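PDB 3MYR: nickel-dependent hydrogenase large subunit from Allochromatium vinosum, which forms the nickel-iron subunit of a heterodimeric hydrogenase that oxidises H2 and passes the electrons to an acceptor, probably recycling H2 released by nitrogenase. Local coordinates for residues H102-H107 against V388-R393; F298-G303 against A434-I439; D78-E83 against I494-G499; H344-Q349 against Q478-M483. All blocks are in the same frame, centred on the assembly; numbering follows the deposited sequence.

From the N terminus, the chain first supplies 78-83, at the end of helix 67-80, whose partner 494-499 comes last. Interaction 3 thus closes the outermost loop and encloses the other three. Next come 102-107, 298-303 and 344-349, then their partners 388-393, 434-439 and 478-483 in the same order. Interactions 1, 2 and 4 therefore close overlapping loops, 102 to 393, 298 to 439 and 344 to 483, that all cross. Interactions 1 and 2 meet at E436 and join helices 86-112, 390-399 and 426-456 and the bulged strand 300-305. Interactions 3 and 4 share the three-stranded antiparallel sheet. I482 in interaction 4 packs on F298 and R302 of interaction 2, connecting the two groups.

Interaction 1 of 4, residues H102-H107 against V388-R393; sequences HDHVMH and VGPLAR
H104 meets P390 and R393 where helix 86-112 faces the start of helix 390-399. The close part is small. CE1 and NE2 of H104 are both near CG of P390, with CE1 to CG at 4.1 Å. The proline ring crosses the imidazole at a slant. The histidine chi1 of -74° sets CG anti to the carbonyl carbon and sends the ring across the gap. R393 NH1 comes in at the imidazole edge, near its plane, 4.4 Å from H104 NE2.

The rest is loose. The closest CA atoms, those of H104 and P390, are 9.8 Å apart, and the two backbones do not touch. The contact is nevertheless buried, and other parts of the chain fill in around it. E436 from helix 426-456 is the shared polar partner. Its OE1 is hydrogen-bonded to H104 NE2 and forms a salt bridge with R393 NH1. NH1 also bonds P486 O, and R393 NH2 has a second acidic partner, E484.

The H104 side chain lies about 7 Å from the bound nickel-iron centre. The shared OE1 of E436 probably links the imidazole and the guanidinium, which make no bond to each other.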
loop_
_atom_site.group_PDB
_atom_site.type_symbol
_atom_site.label_atom_id
_atom_site.label_comp_id
_atom_site.label_asym_id
_atom_site.label_seq_id
_atom_site.Cartn_x
_atom_site.Cartn_y
_atom_site.Cartn_z
ATOM N N HIS B 102 -11.022 -0.201 1.763
ATOM C CA HIS B 102 -10.129 -0.769 2.745
ATOM C C HIS B 102 -9.033 0.244 3.044
ATOM O O HIS B 102 -8.707 0.513 4.171
ATOM C CB HIS B 102 -9.505 -2.079 2.169
ATOM C CG HIS B 102 -8.553 -2.742 3.105
ATOM N ND1 HIS B 102 -7.208 -2.418 3.159
ATOM C CD2 HIS B 102 -8.758 -3.678 4.069
ATOM C CE1 HIS B 102 -6.625 -3.180 4.075
ATOM N NE2 HIS B 102 -7.552 -3.915 4.672
ATOM N N ASP B 103 -8.400 0.756 1.992
ATOM C CA ASP B 103 -7.193 1.556 2.103
ATOM C C ASP B 103 -7.510 2.961 2.749
ATOM O O ASP B 103 -6.836 3.380 3.671
ATOM C CB ASP B 103 -6.679 1.717 0.662
ATOM C CG ASP B 103 -5.276 2.222 0.569
ATOM O OD1 ASP B 103 -4.801 2.953 1.503
ATOM O OD2 ASP B 103 -4.620 1.878 -0.472
ATOM N N HIS B 104 -8.575 3.643 2.336
ATOM C CA HIS B 104 -8.932 4.942 2.915
ATOM C C HIS B 104 -9.303 4.851 4.379
ATOM O O HIS B 104 -8.951 5.752 5.134
ATOM C CB HIS B 104 -10.122 5.582 2.149
ATOM C CG HIS B 104 -9.730 6.132 0.802
ATOM N ND1 HIS B 104 -8.402 6.250 0.422
ATOM C CD2 HIS B 104 -10.460 6.714 -0.184
ATOM C CE1 HIS B 104 -8.340 6.848 -0.758
ATOM N NE2 HIS B 104 -9.574 7.110 -1.161
ATOM N N VAL B 105 -10.082 3.816 4.756
ATOM C CA VAL B 105 -10.537 3.668 6.140
ATOM C C VAL B 105 -9.291 3.442 7.017
ATOM O O VAL B 105 -9.125 4.095 8.058
ATOM C CB VAL B 105 -11.541 2.486 6.288
ATOM C CG1 VAL B 105 -11.653 1.982 7.788
ATOM C CG2 VAL B 105 -12.923 2.907 5.719
ATOM N N MET B 106 -8.384 2.583 6.572
ATOM C CA MET B 106 -7.194 2.340 7.438
ATOM C C MET B 106 -6.292 3.562 7.378
ATOM O O MET B 106 -5.643 3.847 8.377
ATOM C CB MET B 106 -6.327 1.159 6.913
ATOM C CG MET B 106 -7.071 -0.218 7.134
ATOM S SD MET B 106 -5.859 -1.574 6.739
ATOM C CE MET B 106 -4.670 -1.577 8.093
ATOM N N HIS B 107 -6.188 4.247 6.222
ATOM C CA HIS B 107 -5.371 5.463 6.281
ATOM C C HIS B 107 -5.915 6.412 7.354
ATOM O O HIS B 107 -5.182 6.932 8.211
ATOM C CB HIS B 107 -5.347 6.296 4.965
ATOM C CG HIS B 107 -4.556 7.541 5.110
ATOM N ND1 HIS B 107 -5.120 8.791 5.251
ATOM C CD2 HIS B 107 -3.222 7.710 5.278
ATOM C CE1 HIS B 107 -4.164 9.684 5.409
ATOM N NE2 HIS B 107 -3.000 9.051 5.429
ATOM N N VAL B 388 -2.141 14.917 -7.185
ATOM C CA VAL B 388 -3.077 13.885 -7.591
ATOM C C VAL B 388 -3.724 13.290 -6.339
ATOM O O VAL B 388 -3.249 13.491 -5.211
ATOM C CB VAL B 388 -2.372 12.727 -8.407
ATOM C CG1 VAL B 388 -1.785 13.348 -9.732
ATOM C CG2 VAL B 388 -1.200 12.121 -7.570
ATOM N N GLY B 389 -4.772 12.514 -6.518
ATOM C CA GLY B 389 -5.287 11.769 -5.352
ATOM C C GLY B 389 -6.731 12.198 -5.099
ATOM O O GLY B 389 -7.408 12.758 -5.998
ATOM N N PRO B 390 -7.246 11.902 -3.886
ATOM C CA PRO B 390 -8.660 12.175 -3.638
ATOM C C PRO B 390 -9.093 13.598 -3.883
ATOM O O PRO B 390 -10.223 13.816 -4.319
ATOM C CB PRO B 390 -8.854 11.803 -2.133
ATOM C CG PRO B 390 -7.788 10.713 -1.902
ATOM C CD PRO B 390 -6.585 11.201 -2.770
ATOM N N LEU B 391 -8.278 14.583 -3.500
ATOM C CA LEU B 391 -8.680 15.991 -3.703
ATOM C C LEU B 391 -8.828 16.307 -5.220
ATOM O O LEU B 391 -9.785 16.958 -5.663
ATOM C CB LEU B 391 -7.697 16.959 -3.040
ATOM C CG LEU B 391 -8.099 18.472 -3.031
ATOM C CD1 LEU B 391 -9.572 18.749 -2.591
ATOM C CD2 LEU B 391 -7.102 19.332 -2.156
ATOM N N ALA B 392 -7.889 15.805 -6.020
ATOM C CA ALA B 392 -7.949 16.015 -7.491
ATOM C C ALA B 392 -9.205 15.388 -8.042
ATOM O O ALA B 392 -9.867 15.978 -8.887
ATOM C CB ALA B 392 -6.754 15.399 -8.179
ATOM N N ARG B 393 -9.582 14.212 -7.520
ATOM C CA ARG B 393 -10.742 13.497 -8.059
ATOM C C ARG B 393 -12.015 14.209 -7.666
ATOM O O ARG B 393 -12.963 14.356 -8.463
ATOM C CB ARG B 393 -10.762 12.017 -7.602
ATOM C CG ARG B 393 -9.832 11.102 -8.476
ATOM C CD ARG B 393 -10.022 9.595 -8.049
ATOM N NE ARG B 393 -9.569 9.407 -6.653
ATOM C CZ ARG B 393 -8.359 9.015 -6.245
ATOM N NH1 ARG B 393 -8.134 8.810 -4.940
ATOM N NH2 ARG B 393 -7.376 8.795 -7.107
#

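Interaction 2 of 4, residues F298-G303 against A434-I439; sequences FLFPRG and ALESKI
L299 and F300 face helix 426-456 across a wide backbone gap, with the CA atoms of L299 and I439 9.5 Å apart and those of F300 and E436 9.9 Å apart. Side chains bridge the distance. L299 reaches with CD2 to CG2 of I439, a light apolar touch at 4.5 Å. I439 also packs on Q404, A405 and L408 of helix 403-416.

The chain turns a corner at L299. L299 and F300 both lie opposite D286 of strand 281-288, which makes a classic beta bulge at the start of strand 300-305. The two side chains thus leave the small antiparallel sheet close together and approach the helix at neighbouring turns.

F300 brings up the far corner of its ring. CZ is 4.0 Å from OE2 of E436, and the two side chains run nearly perpendicular to each other. The ring and carboxylate planes are 42° apart. In E436, chi1 of 81° places CG between the backbone N and the carbonyl carbon, and the chain then runs out extended, which carries the carboxylate to the ring. The polar partners of this acid are H104 and R393, at OE1. R393 also makes a cation-pi contact with F300.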
loop_
_atom_site.group_PDB
_atom_site.type_symbol
_atom_site.label_atom_id
_atom_site.label_comp_id
_atom_site.label_asym_id
_atom_site.label_seq_id
_atom_site.Cartn_x
_atom_site.Cartn_y
_atom_site.Cartn_z
ATOM N N PHE B 298 -16.283 6.652 -17.661
ATOM C CA PHE B 298 -15.587 6.536 -16.374
ATOM C C PHE B 298 -16.466 7.086 -15.237
ATOM O O PHE B 298 -17.106 8.117 -15.364
ATOM C CB PHE B 298 -14.264 7.313 -16.418
ATOM C CG PHE B 298 -13.108 6.583 -17.092
ATOM C CD1 PHE B 298 -11.870 7.243 -17.253
ATOM C CD2 PHE B 298 -13.225 5.261 -17.525
ATOM C CE1 PHE B 298 -10.751 6.594 -17.810
ATOM C CE2 PHE B 298 -12.143 4.594 -18.121
ATOM C CZ PHE B 298 -10.881 5.276 -18.266
ATOM N N LEU B 299 -16.448 6.441 -14.087
ATOM C CA LEU B 299 -16.934 7.100 -12.875
ATOM C C LEU B 299 -16.028 8.316 -12.466
ATOM O O LEU B 299 -16.519 9.410 -12.214
ATOM C CB LEU B 299 -17.030 6.073 -11.739
ATOM C CG LEU B 299 -17.414 6.662 -10.374
ATOM C CD1 LEU B 299 -18.796 7.329 -10.546
ATOM C CD2 LEU B 299 -17.541 5.522 -9.434
ATOM N N PHE B 300 -14.726 8.149 -12.474
ATOM C CA PHE B 300 -13.833 9.270 -12.224
ATOM C C PHE B 300 -13.344 9.790 -13.566
ATOM O O PHE B 300 -12.702 9.052 -14.300
ATOM C CB PHE B 300 -12.611 8.792 -11.427
ATOM C CG PHE B 300 -12.924 8.369 -10.005
ATOM C CD1 PHE B 300 -13.556 9.239 -9.138
ATOM C CD2 PHE B 300 -12.373 7.215 -9.486
ATOM C CE1 PHE B 300 -13.785 8.867 -7.803
ATOM C CE2 PHE B 300 -12.564 6.856 -8.151
ATOM C CZ PHE B 300 -13.257 7.671 -7.307
ATOM N N PRO B 301 -13.600 11.080 -13.880
ATOM C CA PRO B 301 -13.262 11.557 -15.208
ATOM C C PRO B 301 -11.778 11.853 -15.345
ATOM O O PRO B 301 -11.110 12.141 -14.336
ATOM C CB PRO B 301 -14.094 12.852 -15.342
ATOM C CG PRO B 301 -14.209 13.310 -13.895
ATOM C CD PRO B 301 -14.348 12.065 -13.095
ATOM N N ARG B 302 -11.300 11.802 -16.598
ATOM C CA ARG B 302 -9.947 12.215 -16.959
ATOM C C ARG B 302 -9.916 13.724 -17.132
ATOM O O ARG B 302 -10.798 14.299 -17.765
ATOM C CB ARG B 302 -9.558 11.557 -18.285
ATOM C CG ARG B 302 -8.148 11.934 -18.777
ATOM C CD ARG B 302 -7.639 11.015 -19.927
ATOM N NE ARG B 302 -7.618 9.665 -19.398
ATOM C CZ ARG B 302 -7.477 8.548 -20.112
ATOM N NH1 ARG B 302 -7.598 7.339 -19.516
ATOM N NH2 ARG B 302 -7.283 8.650 -21.404
ATOM N N GLY B 303 -8.859 14.367 -16.652
ATOM C CA GLY B 303 -8.654 15.790 -16.935
ATOM C C GLY B 303 -7.703 16.435 -15.933
ATOM O O GLY B 303 -7.209 15.803 -14.998
ATOM N N ALA B 434 -12.632 10.845 2.452
ATOM C CA ALA B 434 -13.820 10.233 3.039
ATOM C C ALA B 434 -15.010 10.305 2.064
ATOM O O ALA B 434 -15.704 9.357 1.918
ATOM C CB ALA B 434 -14.194 10.948 4.351
ATOM N N LEU B 435 -15.259 11.456 1.438
ATOM C CA LEU B 435 -16.387 11.637 0.500
ATOM C C LEU B 435 -16.280 10.689 -0.690
ATOM O O LEU B 435 -17.270 10.126 -1.084
ATOM C CB LEU B 435 -16.474 13.072 -0.054
ATOM C CG LEU B 435 -16.645 14.148 1.072
ATOM C CD1 LEU B 435 -16.803 15.551 0.478
ATOM C CD2 LEU B 435 -17.767 13.743 2.125
ATOM N N GLU B 436 -15.093 10.519 -1.255
ATOM C CA GLU B 436 -15.005 9.658 -2.443
ATOM C C GLU B 436 -15.178 8.208 -2.015
ATOM O O GLU B 436 -15.669 7.398 -2.804
ATOM C CB GLU B 436 -13.694 9.876 -3.230
ATOM C CG GLU B 436 -12.502 9.125 -2.615
ATOM C CD GLU B 436 -11.252 9.232 -3.509
ATOM O OE1 GLU B 436 -10.187 8.651 -3.162
ATOM O OE2 GLU B 436 -11.330 9.934 -4.559
ATOM N N SER B 437 -14.834 7.874 -0.767
ATOM C CA SER B 437 -15.209 6.525 -0.209
ATOM C C SER B 437 -16.708 6.264 -0.213
ATOM O O SER B 437 -17.151 5.159 -0.515
ATOM C CB SER B 437 -14.743 6.321 1.230
ATOM O OG SER B 437 -13.336 6.494 1.260
ATOM N N LYS B 438 -17.483 7.268 0.137
ATOM C CA LYS B 438 -18.941 7.151 0.089
ATOM C C LYS B 438 -19.408 6.974 -1.373
ATOM O O LYS B 438 -20.317 6.169 -1.692
ATOM C CB LYS B 438 -19.583 8.415 0.719
ATOM C CG LYS B 438 -21.124 8.542 0.500
ATOM C CD LYS B 438 -21.865 7.214 0.953
ATOM C CE LYS B 438 -23.415 7.430 1.024
ATOM N NZ LYS B 438 -24.059 6.052 1.317
ATOM N N ILE B 439 -18.798 7.694 -2.284
ATOM C CA ILE B 439 -19.245 7.579 -3.679
ATOM C C ILE B 439 -18.936 6.148 -4.164
ATOM O O ILE B 439 -19.745 5.550 -4.857
ATOM C CB ILE B 439 -18.540 8.626 -4.569
ATOM C CG1 ILE B 439 -19.070 10.052 -4.207
ATOM C CG2 ILE B 439 -18.746 8.279 -6.116
ATOM C CD1 ILE B 439 -18.328 11.152 -4.915
#

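Interaction 3 of 4, residues D78-E83 against I494-G499; sequences DALRIE and IVIEDG
A79 and L80, in the last turn of helix 67-80, pack on I494 and I496 of strand 488-497. The direct contacts are all apolar. CB of A79 sits near both isoleucines, 4.2 Å from CG2 of I494 and 4.0 Å from CD1 of I496. The methyl CD1 of I496 is shared, because CD1 of L80 also approaches it at 4.2 Å. The L80 side chain lies roughly square across that of I496. In I496, chi1 of -63° keeps CG1 beside the backbone N, and the extended CG1-CD1 arm then reaches the helix. The small A79 side chain is consistent with the close approach of the strand: the CA atoms of A79 and I494 are 7.5 Å apart.

Polar interactions run beside this patch. OD2 of D78 accepts a hydrogen bond from the backbone N of V480 in the adjacent strand, at 2.9 Å. Within the helix end, R81 N makes only a weak bond to D78 O. R81 then leaves helical geometry with a positive phi of 58°.

The two isoleucines lie on the side of the strand that faces helix 67-80, and I494 also packs on A75 and V76. V495 points the other way. Strand 488-497 is the middle one of three, hydrogen-bonded to 476-485 on one flank and 500-507 on the other. The C-terminal end of helix 67-80 thus lies against one face of this sheet.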
loop_
_atom_site.group_PDB
_atom_site.type_symbol
_atom_site.label_atom_id
_atom_site.label_comp_id
_atom_site.label_asym_id
_atom_site.label_seq_id
_atom_site.Cartn_x
_atom_site.Cartn_y
_atom_site.Cartn_z
ATOM N N ASP B 78 -3.391 -2.557 -23.372
ATOM C CA ASP B 78 -3.332 -1.373 -24.239
ATOM C C ASP B 78 -2.348 -1.619 -25.384
ATOM O O ASP B 78 -2.670 -1.308 -26.538
ATOM C CB ASP B 78 -2.941 -0.108 -23.430
ATOM C CG ASP B 78 -3.060 1.165 -24.251
ATOM O OD1 ASP B 78 -4.196 1.485 -24.609
ATOM O OD2 ASP B 78 -2.045 1.843 -24.592
ATOM N N ALA B 79 -1.156 -2.141 -25.079
ATOM C CA ALA B 79 -0.121 -2.335 -26.097
ATOM C C ALA B 79 -0.585 -3.273 -27.214
ATOM O O ALA B 79 -0.248 -3.082 -28.420
ATOM C CB ALA B 79 1.157 -2.898 -25.429
ATOM N N LEU B 80 -1.383 -4.255 -26.816
ATOM C CA LEU B 80 -1.712 -5.425 -27.627
ATOM C C LEU B 80 -3.130 -5.327 -28.167
ATOM O O LEU B 80 -3.535 -6.131 -29.049
ATOM C CB LEU B 80 -1.627 -6.639 -26.746
ATOM C CG LEU B 80 -0.303 -7.390 -26.765
ATOM C CD1 LEU B 80 0.939 -6.841 -27.541
ATOM C CD2 LEU B 80 -0.018 -8.357 -25.668
ATOM N N ARG B 81 -3.865 -4.333 -27.664
ATOM C CA ARG B 81 -5.323 -4.090 -27.965
ATOM C C ARG B 81 -6.161 -5.271 -27.610
ATOM O O ARG B 81 -6.900 -5.787 -28.436
ATOM C CB ARG B 81 -5.588 -3.704 -29.448
ATOM C CG ARG B 81 -4.369 -3.008 -30.021
ATOM C CD ARG B 81 -4.509 -1.545 -30.227
ATOM N NE ARG B 81 -4.448 -1.313 -31.682
ATOM C CZ ARG B 81 -5.506 -1.215 -32.518
ATOM N NH1 ARG B 81 -5.303 -0.992 -33.834
ATOM N NH2 ARG B 81 -6.769 -1.310 -32.065
ATOM N N ILE B 82 -6.028 -5.755 -26.392
ATOM C CA ILE B 82 -6.906 -6.820 -25.996
ATOM C C ILE B 82 -8.123 -6.140 -25.359
ATOM O O ILE B 82 -7.955 -5.333 -24.466
ATOM C CB ILE B 82 -6.174 -7.649 -24.974
ATOM C CG1 ILE B 82 -4.946 -8.237 -25.639
ATOM C CG2 ILE B 82 -7.104 -8.684 -24.340
ATOM C CD1 ILE B 82 -3.930 -8.892 -24.628
ATOM N N GLU B 83 -9.335 -6.494 -25.766
ATOM C CA GLU B 83 -10.564 -6.069 -25.027
ATOM C C GLU B 83 -10.941 -7.101 -23.975
ATOM O O GLU B 83 -10.935 -8.301 -24.254
ATOM C CB GLU B 83 -11.784 -6.003 -25.994
ATOM C CG GLU B 83 -11.760 -4.892 -27.025
ATOM C CD GLU B 83 -12.490 -3.630 -26.545
ATOM O OE1 GLU B 83 -13.574 -3.736 -25.860
ATOM O OE2 GLU B 83 -11.968 -2.532 -26.870
ATOM N N ILE B 494 4.651 0.735 -21.110
ATOM C CA ILE B 494 5.467 -0.457 -21.470
ATOM C C ILE B 494 5.864 -0.394 -22.947
ATOM O O ILE B 494 5.068 -0.004 -23.803
ATOM C CB ILE B 494 4.737 -1.764 -21.194
ATOM C CG1 ILE B 494 5.637 -2.978 -21.458
ATOM C CG2 ILE B 494 3.438 -1.864 -22.052
ATOM C CD1 ILE B 494 4.967 -4.341 -20.991
ATOM N N VAL B 495 7.065 -0.853 -23.241
ATOM C CA VAL B 495 7.470 -1.009 -24.608
ATOM C C VAL B 495 7.894 -2.433 -24.772
ATOM O O VAL B 495 8.758 -2.929 -24.005
ATOM C CB VAL B 495 8.672 -0.038 -24.944
ATOM C CG1 VAL B 495 9.218 -0.262 -26.340
ATOM C CG2 VAL B 495 8.244 1.415 -24.710
ATOM N N ILE B 496 7.326 -3.082 -25.783
ATOM C CA ILE B 496 7.552 -4.517 -25.993
ATOM C C ILE B 496 8.304 -4.765 -27.280
ATOM O O ILE B 496 7.942 -4.229 -28.351
ATOM C CB ILE B 496 6.234 -5.348 -26.063
ATOM C CG1 ILE B 496 5.457 -5.287 -24.721
ATOM C CG2 ILE B 496 6.540 -6.798 -26.408
ATOM C CD1 ILE B 496 3.976 -5.648 -24.908
ATOM N N GLU B 497 9.353 -5.565 -27.206
ATOM C CA GLU B 497 10.064 -5.948 -28.431
ATOM C C GLU B 497 10.272 -7.447 -28.441
ATOM O O GLU B 497 10.814 -8.021 -27.495
ATOM C CB GLU B 497 11.427 -5.208 -28.588
ATOM C CG GLU B 497 11.265 -3.686 -28.509
ATOM C CD GLU B 497 12.601 -2.890 -28.703
ATOM O OE1 GLU B 497 13.684 -3.473 -28.512
ATOM O OE2 GLU B 497 12.561 -1.652 -28.955
ATOM N N ASP B 498 9.858 -8.069 -29.534
ATOM C CA ASP B 498 10.069 -9.519 -29.723
ATOM C C ASP B 498 9.640 -10.374 -28.508
ATOM O O ASP B 498 10.414 -11.216 -28.026
ATOM C CB ASP B 498 11.526 -9.792 -30.112
ATOM C CG ASP B 498 11.921 -9.089 -31.442
ATOM O OD1 ASP B 498 13.039 -8.496 -31.521
ATOM O OD2 ASP B 498 11.074 -9.071 -32.377
ATOM N N GLY B 499 8.452 -10.093 -27.975
ATOM C CA GLY B 499 7.939 -10.878 -26.859
ATOM C C GLY B 499 8.477 -10.428 -25.475
ATOM O O GLY B 499 8.117 -11.017 -24.467
#

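Interaction 4 of 4, residues H344-Q349 against Q478-M483; sequences HPYEGQ and QGVGIM
The ring of Y346 has the amide of Q478 over one face and G479 at its edge. NE2 of Q478 sits 3.4 Å above the ring plane, over the centre, and is 3.5 Å from both CD1 and CE1 of Y346. The amide plane is tilted 44° from the ring, so the group meets the ring with its nitrogen and does not stack flat. In Q478, chi1 of 62° puts CG between the backbone N and the carbonyl carbon, and the extended chain then passes at a slant over CE2 and CZ and brings NE2 above the ring centre. G479 O lies near the ring plane, 3.5 Å from CE2 of Y346. W493 of the next strand meets the tyrosine edge-to-face.

The hydroxyl continues past the ring onto the strand backbone. OH of Y346 is 3.3 Å from C of G479 and 3.6 Å from N of V480, close packing without a hydrogen bond. Its polar partner is E319. CB of V480 is 4.2 Å from the same OH. Were the tyrosine replaced by an alanine, E319 would probably lose its hydroxyl partner and the Q478 amide, with no ring beneath it, would be freer to turn.

Y346 belongs to a short 3-10 turn at 345-346, set in the long loop between strands 324-327 and 378-381. It also packs on V495. The arrangement is a loop packed on one face of the antiparallel sheet 476-485, 488-497 and 500-507, whose other face carries helix 67-80.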
loop_
_atom_site.group_PDB
_atom_site.type_symbol
_atom_site.label_atom_id
_atom_site.label_comp_id
_atom_site.label_asym_id
_atom_site.label_seq_id
_atom_site.Cartn_x
_atom_site.Cartn_y
_atom_site.Cartn_z
ATOM N N HIS B 344 9.610 11.700 -21.193
ATOM C CA HIS B 344 8.297 11.035 -21.239
ATOM C C HIS B 344 8.524 9.533 -20.909
ATOM O O HIS B 344 9.564 8.994 -21.262
ATOM C CB HIS B 344 7.650 11.161 -22.653
ATOM C CG HIS B 344 6.324 10.481 -22.752
ATOM N ND1 HIS B 344 5.150 11.102 -22.388
ATOM C CD2 HIS B 344 6.005 9.190 -22.982
ATOM C CE1 HIS B 344 4.153 10.242 -22.474
ATOM N NE2 HIS B 344 4.648 9.073 -22.810
ATOM N N PRO B 345 7.574 8.868 -20.209
ATOM C CA PRO B 345 7.835 7.503 -19.707
ATOM C C PRO B 345 8.069 6.432 -20.789
ATOM O O PRO B 345 8.683 5.416 -20.495
ATOM C CB PRO B 345 6.565 7.174 -18.878
ATOM C CG PRO B 345 5.973 8.481 -18.560
ATOM C CD PRO B 345 6.282 9.381 -19.729
ATOM N N TYR B 346 7.610 6.622 -22.029
ATOM C CA TYR B 346 8.024 5.659 -23.039
ATOM C C TYR B 346 9.519 5.682 -23.270
ATOM O O TYR B 346 10.076 4.695 -23.762
ATOM C CB TYR B 346 7.337 5.861 -24.412
ATOM C CG TYR B 346 5.899 5.354 -24.496
ATOM C CD1 TYR B 346 4.893 6.162 -25.093
ATOM C CD2 TYR B 346 5.543 4.079 -24.006
ATOM C CE1 TYR B 346 3.608 5.689 -25.272
ATOM C CE2 TYR B 346 4.214 3.582 -24.186
ATOM C CZ TYR B 346 3.282 4.402 -24.787
ATOM O OH TYR B 346 2.027 3.947 -24.967
ATOM N N GLU B 347 10.158 6.788 -22.895
ATOM C CA GLU B 347 11.611 6.958 -23.068
ATOM C C GLU B 347 12.316 7.110 -21.707
ATOM O O GLU B 347 13.473 7.551 -21.634
ATOM C CB GLU B 347 11.868 8.200 -23.899
ATOM C CG GLU B 347 11.326 8.035 -25.300
ATOM C CD GLU B 347 11.300 9.364 -26.065
ATOM O OE1 GLU B 347 11.907 9.401 -27.161
ATOM O OE2 GLU B 347 10.673 10.360 -25.569
ATOM N N GLY B 348 11.644 6.665 -20.649
ATOM C CA GLY B 348 12.139 6.868 -19.270
ATOM C C GLY B 348 13.431 6.130 -19.092
ATOM O O GLY B 348 13.670 5.137 -19.773
ATOM N N GLN B 349 14.216 6.543 -18.103
ATOM C CA GLN B 349 15.473 5.838 -17.809
ATOM C C GLN B 349 15.600 5.798 -16.306
ATOM O O GLN B 349 15.214 6.793 -15.639
ATOM C CB GLN B 349 16.690 6.631 -18.355
ATOM C CG GLN B 349 16.767 6.739 -19.863
ATOM C CD GLN B 349 17.993 7.570 -20.309
ATOM O OE1 GLN B 349 19.018 7.646 -19.610
ATOM N NE2 GLN B 349 17.897 8.162 -21.493
ATOM N N GLN B 478 3.689 -0.925 -27.978
ATOM C CA GLN B 478 3.808 -0.144 -26.760
ATOM C C GLN B 478 2.463 0.345 -26.336
ATOM O O GLN B 478 1.559 0.443 -27.169
ATOM C CB GLN B 478 4.735 1.042 -26.956
ATOM C CG GLN B 478 4.334 2.084 -27.998
ATOM C CD GLN B 478 5.508 3.019 -28.223
ATOM O OE1 GLN B 478 6.593 2.575 -28.565
ATOM N NE2 GLN B 478 5.320 4.279 -27.955
ATOM N N GLY B 479 2.286 0.499 -25.032
ATOM C CA GLY B 479 0.980 0.853 -24.470
ATOM C C GLY B 479 1.085 1.468 -23.079
ATOM O O GLY B 479 2.157 1.436 -22.428
ATOM N N VAL B 480 0.011 2.078 -22.606
ATOM C CA VAL B 480 0.024 2.638 -21.243
ATOM C C VAL B 480 -1.178 2.118 -20.494
ATOM O O VAL B 480 -2.288 2.010 -21.061
ATOM C CB VAL B 480 0.073 4.178 -21.304
ATOM C CG1 VAL B 480 -1.024 4.722 -22.238
ATOM C CG2 VAL B 480 0.012 4.802 -19.914
ATOM N N GLY B 481 -0.940 1.679 -19.266
ATOM C CA GLY B 481 -2.015 1.220 -18.367
ATOM C C GLY B 481 -2.259 2.316 -17.356
ATOM O O GLY B 481 -1.320 2.761 -16.695
ATOM N N ILE B 482 -3.470 2.852 -17.345
ATOM C CA ILE B 482 -3.787 3.928 -16.409
ATOM C C ILE B 482 -4.739 3.432 -15.345
ATOM O O ILE B 482 -5.453 2.419 -15.501
ATOM C CB ILE B 482 -4.367 5.223 -17.100
ATOM C CG1 ILE B 482 -5.615 4.920 -17.890
ATOM C CG2 ILE B 482 -3.407 5.781 -18.062
ATOM C CD1 ILE B 482 -6.993 4.955 -17.025
ATOM N N MET B 483 -4.730 4.119 -14.220
ATOM C CA MET B 483 -5.628 3.741 -13.139
ATOM C C MET B 483 -5.712 4.949 -12.199
ATOM O O MET B 483 -4.782 5.763 -12.171
ATOM C CB MET B 483 -5.060 2.547 -12.412
ATOM C CG MET B 483 -5.387 2.620 -10.949
ATOM S SD MET B 483 -5.464 0.987 -10.403
ATOM C CE MET B 483 -6.926 1.012 -9.374
#